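Myo-inositol 2-dehydrogenase (PDB 3EZY) catalyses the NAD+-dependent oxidation of myo-inositol to scyllo-inosose, probably as a step in myo-inositol degradation. Local coordinates at residues 146-151 and 239-244; 152-157 and 229-234; 123-128 and 302-307. One frame throughout, in Å; residues are numbered along the deposited sequence.

Interaction 1 of 3, residues 146-151 and 239-244; sequences HVLRIT and QRIEVF
Arg149 and Glu242 face each other as a hydrogen-bonded pair of antiparallel strands, Arg149 N giving its hydrogen to Glu242 O at 2.8 Å and Glu242 N returning one to Arg149 O. Thr151 and Arg240 repeat the pattern. At the other end, Phe244 O accepts from both His146 N (2.7 Å) and Val147 N (2.9 Å), a classic beta bulge. The Arg149 side chain bends at chi2 (-106°) to reach along its own strand toward Thr151 and grips its OG1 side-on, NE at 2.8 Å and NH2 at 3.0 Å, with the hydroxyl oxygen in the guanidinium plane. Over one face of this group lies Arg240 NH1, 3.3 Å from Arg149 NH2, the two planes 56° apart. The repulsion is probably offset by carboxylates: Asp238 takes Arg240 NE, and Glu242 of the second subunit pairs with both arginines. A leucine in place of Arg149 would probably leave that neighbouring Glu242 short of a positive partner and Thr151 OG1 without its two donors. On the reverse face, Leu148 CD1 packs on Val243 CG2 at 4.0 Å and on Ile241 CG2. The face carrying Arg149, Arg240 and Glu242, with Val147 and Phe244 beside them, meets another subunit, while the apolar face, Ile150 included, is backed by helices 128-138 and 174-185, as in the open C-terminal sheet of Gfo/Idh/MocA dehydrogenases.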
loop_
_atom_site.group_PDB
_atom_site.type_symbol
_atom_site.label_atom_id
_atom_site.label_comp_id
_atom_site.label_asym_id
_atom_site.label_seq_id
_atom_site.Cartn_x
_atom_site.Cartn_y
_atom_site.Cartn_z
ATOM N N HIS A 146 23.796 7.190 -1.916
ATOM C CA HIS A 146 24.727 6.230 -1.330
ATOM C C HIS A 146 24.583 4.834 -1.959
ATOM O O HIS A 146 25.560 4.169 -2.299
ATOM C CB HIS A 146 24.486 6.166 0.192
ATOM C CG HIS A 146 24.957 7.402 0.926
ATOM N ND1 HIS A 146 24.904 7.522 2.299
ATOM C CD2 HIS A 146 25.527 8.546 0.470
ATOM C CE1 HIS A 146 25.376 8.706 2.659
ATOM N NE2 HIS A 146 25.767 9.350 1.567
ATOM N N VAL A 147 23.347 4.380 -2.119
ATOM C CA VAL A 147 23.143 3.024 -2.656
ATOM C C VAL A 147 22.030 2.998 -3.680
ATOM O O VAL A 147 20.930 3.541 -3.440
ATOM C CB VAL A 147 22.735 2.067 -1.534
ATOM C CG1 VAL A 147 22.398 0.644 -2.117
ATOM C CG2 VAL A 147 23.836 1.974 -0.526
ATOM N N LEU A 148 22.312 2.365 -4.812
ATOM C CA LEU A 148 21.331 2.143 -5.887
ATOM C C LEU A 148 20.907 0.688 -5.886
ATOM O O LEU A 148 21.760 -0.207 -5.819
ATOM C CB LEU A 148 21.946 2.434 -7.268
ATOM C CG LEU A 148 21.145 2.127 -8.556
ATOM C CD1 LEU A 148 19.881 2.968 -8.685
ATOM C CD2 LEU A 148 22.037 2.264 -9.851
ATOM N N ARG A 149 19.611 0.446 -6.047
ATOM C CA ARG A 149 19.119 -0.903 -6.281
ATOM C C ARG A 149 18.207 -0.960 -7.502
ATOM O O ARG A 149 17.250 -0.182 -7.598
ATOM C CB ARG A 149 18.319 -1.355 -5.089
ATOM C CG ARG A 149 17.706 -2.713 -5.268
ATOM C CD ARG A 149 16.202 -2.703 -5.521
ATOM N NE ARG A 149 15.689 -4.082 -5.616
ATOM C CZ ARG A 149 15.109 -4.751 -4.603
ATOM N NH1 ARG A 149 14.977 -4.171 -3.392
ATOM N NH2 ARG A 149 14.689 -6.022 -4.793
ATOM N N ILE A 150 18.483 -1.900 -8.406
ATOM C CA ILE A 150 17.626 -2.138 -9.550
ATOM C C ILE A 150 17.311 -3.614 -9.653
ATOM O O ILE A 150 18.196 -4.474 -9.604
ATOM C CB ILE A 150 18.289 -1.667 -10.874
ATOM C CG1 ILE A 150 18.591 -0.158 -10.824
ATOM C CG2 ILE A 150 17.448 -2.106 -12.122
ATOM C CD1 ILE A 150 19.373 0.359 -12.042
ATOM N N THR A 151 16.034 -3.917 -9.795
ATOM C CA THR A 151 15.622 -5.290 -10.073
ATOM C C THR A 151 14.954 -5.220 -11.409
ATOM O O THR A 151 14.086 -4.371 -11.599
ATOM C CB THR A 151 14.606 -5.749 -9.025
ATOM O OG1 THR A 151 15.268 -5.819 -7.759
ATOM C CG2 THR A 151 13.966 -7.106 -9.394
ATOM N N GLN A 239 10.265 -4.523 -12.566
ATOM C CA GLN A 239 11.308 -3.589 -12.814
ATOM C C GLN A 239 11.223 -2.458 -11.784
ATOM O O GLN A 239 10.402 -1.543 -11.916
ATOM C CB GLN A 239 11.154 -3.039 -14.228
ATOM C CG GLN A 239 11.374 -4.129 -15.268
ATOM C CD GLN A 239 11.060 -3.686 -16.667
ATOM O OE1 GLN A 239 10.397 -2.688 -16.875
ATOM N NE2 GLN A 239 11.571 -4.405 -17.631
ATOM N N ARG A 240 12.005 -2.575 -10.713
ATOM C CA ARG A 240 11.950 -1.586 -9.665
ATOM C C ARG A 240 13.242 -0.847 -9.587
ATOM O O ARG A 240 14.282 -1.387 -9.893
ATOM C CB ARG A 240 11.658 -2.242 -8.307
ATOM C CG ARG A 240 10.182 -2.676 -8.153
ATOM C CD ARG A 240 10.016 -3.488 -6.907
ATOM N NE ARG A 240 10.428 -4.863 -7.158
ATOM C CZ ARG A 240 11.094 -5.636 -6.302
ATOM N NH1 ARG A 240 11.499 -5.149 -5.156
ATOM N NH2 ARG A 240 11.398 -6.900 -6.608
ATOM N N ILE A 241 13.186 0.402 -9.134
ATOM C CA ILE A 241 14.422 1.145 -8.880
ATOM C C ILE A 241 14.325 1.782 -7.501
ATOM O O ILE A 241 13.289 2.345 -7.144
ATOM C CB ILE A 241 14.637 2.283 -9.922
ATOM C CG1 ILE A 241 14.786 1.678 -11.327
ATOM C CG2 ILE A 241 15.867 3.130 -9.483
ATOM C CD1 ILE A 241 14.774 2.726 -12.543
ATOM N N GLU A 242 15.386 1.666 -6.710
ATOM C CA GLU A 242 15.455 2.411 -5.473
ATOM C C GLU A 242 16.797 3.144 -5.376
ATOM O O GLU A 242 17.860 2.612 -5.757
ATOM C CB GLU A 242 15.255 1.456 -4.268
ATOM C CG GLU A 242 15.552 2.102 -2.967
ATOM C CD GLU A 242 15.703 1.075 -1.856
ATOM O OE1 GLU A 242 15.110 -0.027 -1.992
ATOM O OE2 GLU A 242 16.415 1.394 -0.889
ATOM N N VAL A 243 16.747 4.359 -4.862
ATOM C CA VAL A 243 17.969 5.104 -4.505
ATOM C C VAL A 243 17.934 5.512 -3.024
ATOM O O VAL A 243 16.994 6.183 -2.555
ATOM C CB VAL A 243 18.197 6.388 -5.387
ATOM C CG1 VAL A 243 19.586 7.079 -5.042
ATOM C CG2 VAL A 243 18.133 6.035 -6.877
ATOM N N PHE A 244 18.989 5.163 -2.307
ATOM C CA PHE A 244 19.083 5.546 -0.923
ATOM C C PHE A 244 20.232 6.541 -0.785
ATOM O O PHE A 244 21.307 6.320 -1.332
ATOM C CB PHE A 244 19.363 4.311 -0.083
ATOM C CG PHE A 244 19.861 4.617 1.300
ATOM C CD1 PHE A 244 18.959 4.996 2.298
ATOM C CD2 PHE A 244 21.206 4.465 1.623
ATOM C CE1 PHE A 244 19.412 5.257 3.611
ATOM C CE2 PHE A 244 21.666 4.750 2.929
ATOM C CZ PHE A 244 20.766 5.146 3.905
HETATM O O HOH W 1 18.982 1.452 -2.583
HETATM O O HOH W 2 16.520 -2.481 -1.506
#

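Interaction 2 of 3, residues 152-157 and 229-234; sequences SRDPAP and NSRRAV
Strands 145-153 and 224-230 run parallel and pass into loop, where Asp154 N bonds to Ser230 O at 3.1 Å and Ala233 N to Asp154 O at 2.7 Å. Asn229 ND2 reaches a lone pair of Ser152 O at 3.0 Å, almost straight (178°) and in the plane of its own amide, while Asn229 OD1 bonds in turn to Thr174 OG1. Arg153 runs extended from CG to NE, its CG lying against Ser230 CB at 3.9 Å and its CB against Ala233 CB, while its charged end goes on to Asp228 and to Glu242 of the second subunit, whose Phe244 packs on Ser230 and Ala233. Asp154 and Arg231 lie side by side, yet OD2 and NH1 stay 4.1 Å apart; a water between them donates to Asp154 OD2 and Ala156 O and accepts from Arg231 NH1 at 3.0 Å. Arg231 NH2 has its own salt bridge to Asp172. Ser230 OG accepts from Arg232 N, an ST turn just beyond strand 224-230. The contact lies at the C-terminal ends of strands 145-153 and 224-230, neighbours in the mixed sheet, beside helix 174-185, whose Asp177 bonds both Ser152 OG and Asn229 ND2.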
loop_
_atom_site.group_PDB
_atom_site.type_symbol
_atom_site.label_atom_id
_atom_site.label_comp_id
_atom_site.label_asym_id
_atom_site.label_seq_id
_atom_site.Cartn_x
_atom_site.Cartn_y
_atom_site.Cartn_z
ATOM N N SER A 152 15.364 -6.066 -12.346
ATOM C CA SER A 152 14.703 -6.140 -13.653
ATOM C C SER A 152 14.575 -7.566 -14.079
ATOM O O SER A 152 15.582 -8.220 -14.410
ATOM C CB SER A 152 15.463 -5.373 -14.730
ATOM O OG SER A 152 15.467 -3.985 -14.409
ATOM N N ARG A 153 13.330 -8.035 -14.071
ATOM C CA ARG A 153 12.973 -9.409 -14.419
ATOM C C ARG A 153 11.877 -9.375 -15.502
ATOM O O ARG A 153 10.941 -8.542 -15.435
ATOM C CB ARG A 153 12.477 -10.177 -13.171
ATOM C CG ARG A 153 13.287 -9.935 -11.913
ATOM C CD ARG A 153 12.773 -10.730 -10.690
ATOM N NE ARG A 153 13.738 -10.623 -9.593
ATOM C CZ ARG A 153 13.440 -10.393 -8.325
ATOM N NH1 ARG A 153 12.157 -10.286 -7.910
ATOM N NH2 ARG A 153 14.444 -10.277 -7.460
ATOM N N ASP A 154 12.001 -10.274 -16.481
ATOM C CA ASP A 154 11.035 -10.446 -17.591
ATOM C C ASP A 154 10.113 -11.622 -17.275
ATOM O O ASP A 154 10.496 -12.504 -16.508
ATOM C CB ASP A 154 11.748 -10.757 -18.920
ATOM C CG ASP A 154 12.471 -9.558 -19.520
ATOM O OD1 ASP A 154 12.146 -8.384 -19.199
ATOM O OD2 ASP A 154 13.406 -9.786 -20.320
ATOM N N PRO A 155 8.891 -11.626 -17.838
ATOM C CA PRO A 155 8.007 -12.786 -17.603
ATOM C C PRO A 155 8.522 -14.075 -18.256
ATOM O O PRO A 155 8.288 -15.164 -17.708
ATOM C CB PRO A 155 6.657 -12.378 -18.229
ATOM C CG PRO A 155 6.892 -11.034 -18.896
ATOM C CD PRO A 155 8.142 -10.440 -18.304
ATOM N N ALA A 156 9.243 -13.969 -19.373
ATOM C CA ALA A 156 9.753 -15.169 -20.054
ATOM C C ALA A 156 11.064 -14.901 -20.764
ATOM O O ALA A 156 11.308 -13.770 -21.175
ATOM C CB ALA A 156 8.702 -15.684 -21.076
ATOM N N PRO A 157 11.912 -15.941 -20.920
ATOM C CA PRO A 157 13.116 -15.801 -21.739
ATOM C C PRO A 157 12.767 -15.672 -23.232
ATOM O O PRO A 157 11.697 -16.150 -23.646
ATOM C CB PRO A 157 13.899 -17.101 -21.477
ATOM C CG PRO A 157 13.109 -17.893 -20.408
ATOM C CD PRO A 157 11.747 -17.285 -20.323
ATOM N N ASN A 229 18.861 -9.537 -12.116
ATOM C CA ASN A 229 18.070 -9.839 -13.328
ATOM C C ASN A 229 17.550 -11.275 -13.290
ATOM O O ASN A 229 18.249 -12.163 -12.809
ATOM C CB ASN A 229 18.954 -9.806 -14.584
ATOM C CG ASN A 229 19.400 -8.410 -14.971
ATOM O OD1 ASN A 229 20.595 -8.159 -15.189
ATOM N ND2 ASN A 229 18.456 -7.484 -15.020
ATOM N N SER A 230 16.353 -11.520 -13.818
ATOM C CA SER A 230 15.916 -12.882 -14.015
ATOM C C SER A 230 15.235 -12.915 -15.340
ATOM O O SER A 230 14.437 -12.013 -15.663
ATOM C CB SER A 230 14.916 -13.365 -12.936
ATOM O OG SER A 230 14.532 -14.733 -13.239
ATOM N N ARG A 231 15.443 -13.999 -16.082
ATOM C CA ARG A 231 14.749 -14.129 -17.352
ATOM C C ARG A 231 13.297 -14.646 -17.218
ATOM O O ARG A 231 12.596 -14.763 -18.228
ATOM C CB ARG A 231 15.513 -15.088 -18.295
ATOM C CG ARG A 231 16.793 -14.537 -18.887
ATOM C CD ARG A 231 16.516 -13.861 -20.154
ATOM N NE ARG A 231 17.725 -13.513 -20.889
ATOM C CZ ARG A 231 17.762 -12.480 -21.712
ATOM N NH1 ARG A 231 16.656 -11.733 -21.860
ATOM N NH2 ARG A 231 18.865 -12.192 -22.380
ATOM N N ARG A 232 12.873 -15.046 -16.025
ATOM C CA ARG A 232 11.511 -15.526 -15.869
ATOM C C ARG A 232 10.890 -15.201 -14.505
ATOM O O ARG A 232 11.139 -15.903 -13.528
ATOM C CB ARG A 232 11.405 -17.039 -16.103
ATOM C CG ARG A 232 9.950 -17.444 -16.341
ATOM C CD ARG A 232 9.590 -18.759 -15.752
ATOM N NE ARG A 232 10.062 -19.835 -16.605
ATOM C CZ ARG A 232 10.381 -21.060 -16.168
ATOM N NH1 ARG A 232 10.276 -21.358 -14.870
ATOM N NH2 ARG A 232 10.810 -21.989 -17.027
ATOM N N ALA A 233 10.113 -14.135 -14.424
ATOM C CA ALA A 233 9.287 -13.911 -13.225
ATOM C C ALA A 233 7.841 -14.258 -13.598
ATOM O O ALA A 233 7.263 -13.653 -14.496
ATOM C CB ALA A 233 9.399 -12.472 -12.736
ATOM N N VAL A 234 7.251 -15.233 -12.912
ATOM C CA VAL A 234 5.955 -15.737 -13.363
ATOM C C VAL A 234 4.832 -14.737 -13.127
ATOM O O VAL A 234 3.778 -14.830 -13.740
ATOM C CB VAL A 234 5.606 -17.098 -12.735
ATOM C CG1 VAL A 234 6.672 -18.136 -13.101
ATOM C CG2 VAL A 234 5.444 -16.953 -11.230
HETATM O O HOH W 3 13.859 -12.203 -20.974
#

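Interaction 3 of 3, residues 123-128 and 302-307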
loop_
_atom_site.group_PDB
_atom_site.type_symbol
_atom_site.label_atom_id
_atom_site.label_comp_id
_atom_site.label_asym_id
_atom_site.label_seq_id
_atom_site.Cartn_x
_atom_site.Cartn_y
_atom_site.Cartn_z
ATOM N N ASN A 123 14.762 3.094 -24.210
ATOM C CA ASN A 123 13.408 3.587 -23.965
ATOM C C ASN A 123 13.024 3.724 -22.490
ATOM O O ASN A 123 12.171 4.516 -22.151
ATOM C CB ASN A 123 12.358 2.689 -24.667
ATOM C CG ASN A 123 12.380 1.257 -24.145
ATOM O OD1 ASN A 123 13.370 0.548 -24.328
ATOM N ND2 ASN A 123 11.296 0.823 -23.488
ATOM N N ARG A 124 13.612 2.940 -21.603
ATOM C CA ARG A 124 13.192 3.026 -20.200
ATOM C C ARG A 124 13.542 4.375 -19.569
ATOM O O ARG A 124 12.997 4.692 -18.520
ATOM C CB ARG A 124 13.748 1.870 -19.341
ATOM C CG ARG A 124 13.492 0.485 -19.968
ATOM C CD ARG A 124 13.851 -0.685 -19.052
ATOM N NE ARG A 124 13.729 -1.963 -19.801
ATOM C CZ ARG A 124 14.327 -3.102 -19.440
ATOM N NH1 ARG A 124 15.057 -3.140 -18.321
ATOM N NH2 ARG A 124 14.187 -4.210 -20.180
ATOM N N ARG A 125 14.452 5.161 -20.161
ATOM C CA ARG A 125 14.646 6.528 -19.601
ATOM C C ARG A 125 13.373 7.333 -19.719
ATOM O O ARG A 125 13.285 8.378 -19.098
ATOM C CB ARG A 125 15.707 7.337 -20.324
ATOM C CG ARG A 125 17.103 6.743 -20.225
ATOM C CD ARG A 125 18.127 7.771 -20.633
ATOM N NE ARG A 125 19.488 7.237 -20.612
ATOM C CZ ARG A 125 20.560 8.018 -20.665
ATOM N NH1 ARG A 125 20.380 9.311 -20.808
ATOM N NH2 ARG A 125 21.799 7.504 -20.610
ATOM N N PHE A 126 12.416 6.882 -20.565
ATOM C CA PHE A 126 11.241 7.681 -20.820
ATOM C C PHE A 126 10.012 7.072 -20.202
ATOM O O PHE A 126 8.918 7.522 -20.513
ATOM C CB PHE A 126 11.038 7.915 -22.349
ATOM C CG PHE A 126 12.243 8.573 -23.011
ATOM C CD1 PHE A 126 12.363 9.957 -23.030
ATOM C CD2 PHE A 126 13.288 7.795 -23.525
ATOM C CE1 PHE A 126 13.482 10.576 -23.600
ATOM C CE2 PHE A 126 14.413 8.401 -24.109
ATOM C CZ PHE A 126 14.502 9.803 -24.144
ATOM N N ASP A 127 10.179 6.001 -19.420
ATOM C CA ASP A 127 9.126 5.466 -18.525
ATOM C C ASP A 127 8.716 6.552 -17.512
ATOM O O ASP A 127 9.562 7.147 -16.834
ATOM C CB ASP A 127 9.688 4.206 -17.809
ATOM C CG ASP A 127 8.729 3.614 -16.762
ATOM O OD1 ASP A 127 8.484 4.262 -15.714
ATOM O OD2 ASP A 127 8.250 2.470 -16.951
ATOM N N ARG A 128 7.427 6.883 -17.431
ATOM C CA ARG A 128 7.061 8.014 -16.588
ATOM C C ARG A 128 7.493 7.850 -15.119
ATOM O O ARG A 128 7.816 8.850 -14.476
ATOM C CB ARG A 128 5.548 8.324 -16.641
ATOM C CG ARG A 128 4.701 7.185 -16.123
ATOM C CD ARG A 128 3.223 7.295 -16.528
ATOM N NE ARG A 128 2.485 8.187 -15.641
ATOM C CZ ARG A 128 2.123 9.436 -15.946
ATOM N NH1 ARG A 128 1.440 10.160 -15.057
ATOM N NH2 ARG A 128 2.431 9.958 -17.143
ATOM N N PRO A 302 21.261 14.594 -29.239
ATOM C CA PRO A 302 20.202 13.633 -28.882
ATOM C C PRO A 302 20.060 13.464 -27.338
ATOM O O PRO A 302 21.064 13.517 -26.629
ATOM C CB PRO A 302 20.706 12.328 -29.466
ATOM C CG PRO A 302 22.264 12.518 -29.599
ATOM C CD PRO A 302 22.481 13.973 -29.790
ATOM N N ALA A 303 18.848 13.208 -26.840
ATOM C CA ALA A 303 18.663 13.003 -25.396
ATOM C C ALA A 303 19.430 11.784 -24.897
ATOM O O ALA A 303 19.927 11.746 -23.754
ATOM C CB ALA A 303 17.153 12.853 -25.055
ATOM N N VAL A 304 19.494 10.754 -25.735
ATOM C CA VAL A 304 20.289 9.586 -25.428
ATOM C C VAL A 304 21.262 9.416 -26.594
ATOM O O VAL A 304 20.840 9.223 -27.735
ATOM C CB VAL A 304 19.441 8.312 -25.325
ATOM C CG1 VAL A 304 20.330 7.132 -24.879
ATOM C CG2 VAL A 304 18.209 8.512 -24.401
ATOM N N SER A 305 22.554 9.460 -26.317
ATOM C CA SER A 305 23.537 9.615 -27.409
ATOM C C SER A 305 24.253 8.308 -27.753
ATOM O O SER A 305 23.987 7.251 -27.148
ATOM C CB SER A 305 24.568 10.673 -27.031
ATOM O OG SER A 305 25.357 10.141 -25.981
ATOM N N GLY A 306 25.144 8.366 -28.744
ATOM C CA GLY A 306 25.861 7.169 -29.116
ATOM C C GLY A 306 26.788 6.741 -28.014
ATOM O O GLY A 306 26.986 5.552 -27.752
ATOM N N GLU A 307 27.373 7.735 -27.376
ATOM C CA GLU A 307 28.245 7.538 -26.237
ATOM C C GLU A 307 27.537 6.810 -25.066
ATOM O O GLU A 307 28.144 5.968 -24.412
ATOM C CB GLU A 307 28.805 8.905 -25.803
ATOM C CG GLU A 307 29.848 9.494 -26.797
ATOM C CD GLU A 307 29.257 10.216 -28.082
ATOM O OE1 GLU A 307 30.101 10.668 -28.889
ATOM O OE2 GLU A 307 28.009 10.367 -28.300
HETATM O O HOH W 4 18.370 11.448 -21.318
HETATM O O HOH W 5 22.241 11.202 -22.477
#
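The short 3-10 turn that follows the last strand of the parallel Rossmann sheet, 118-121, here meets the N-terminal approach to helix 306-325. Val304 is the centre of the contact: its CG2 touches Phe126 CE2 at 3.8 Å and, also at 3.8 Å, Arg125 CD. The phenyl ring presents its edge to Ala303, with CZ 4.1 Å from Ala303 CB. Arg125 stretches out from CG to NE past the valine, bringing Val304 CG1 over the centre of one guanidinium face. Its NH1 stops 3.8 Å from Ala303 O, and two waters fill the step, each accepting from Arg125 NH1 and donating to Ala303 O, at 2.9 Å for one and 2.7 Å for the other. The second terminal nitrogen, NH2, forms a salt bridge with Asp179 of helix 174-185, which holds the far end of the guanidinium. Phe126 also packs on Phe119 of strand 118-121 and on Thr291 of helix 277-298. Each segment leads into a helix through an N-cap, Asp127 before helix 128-138 and Ser305 before helix 306-325. Apolar packing backed by a water-bridged arginine thus joins two chain connections beside the edge strand of a Rossmann fold.

Interactions 1 and 2 share strand 145-153 in the mixed sheet: the first pairs it with 238-245 on one flank, the second with the end of 224-230 on the other. Their centres are about 18 Å apart, and both touch the second subunit. Interaction 3 lies beside the parallel sheet, its centre about 18 Å from that of interaction 1 and about 22 Å from that of interaction 2. In sequence the pairs enclose one another, 123-128 with 302-307 outermost and 152-157 with 229-234 innermost. Arg124 packs against both Gln239 and Ser152, so the turn leaving the Rossmann sheet meets the C-terminal sheet where the two domains adjoin.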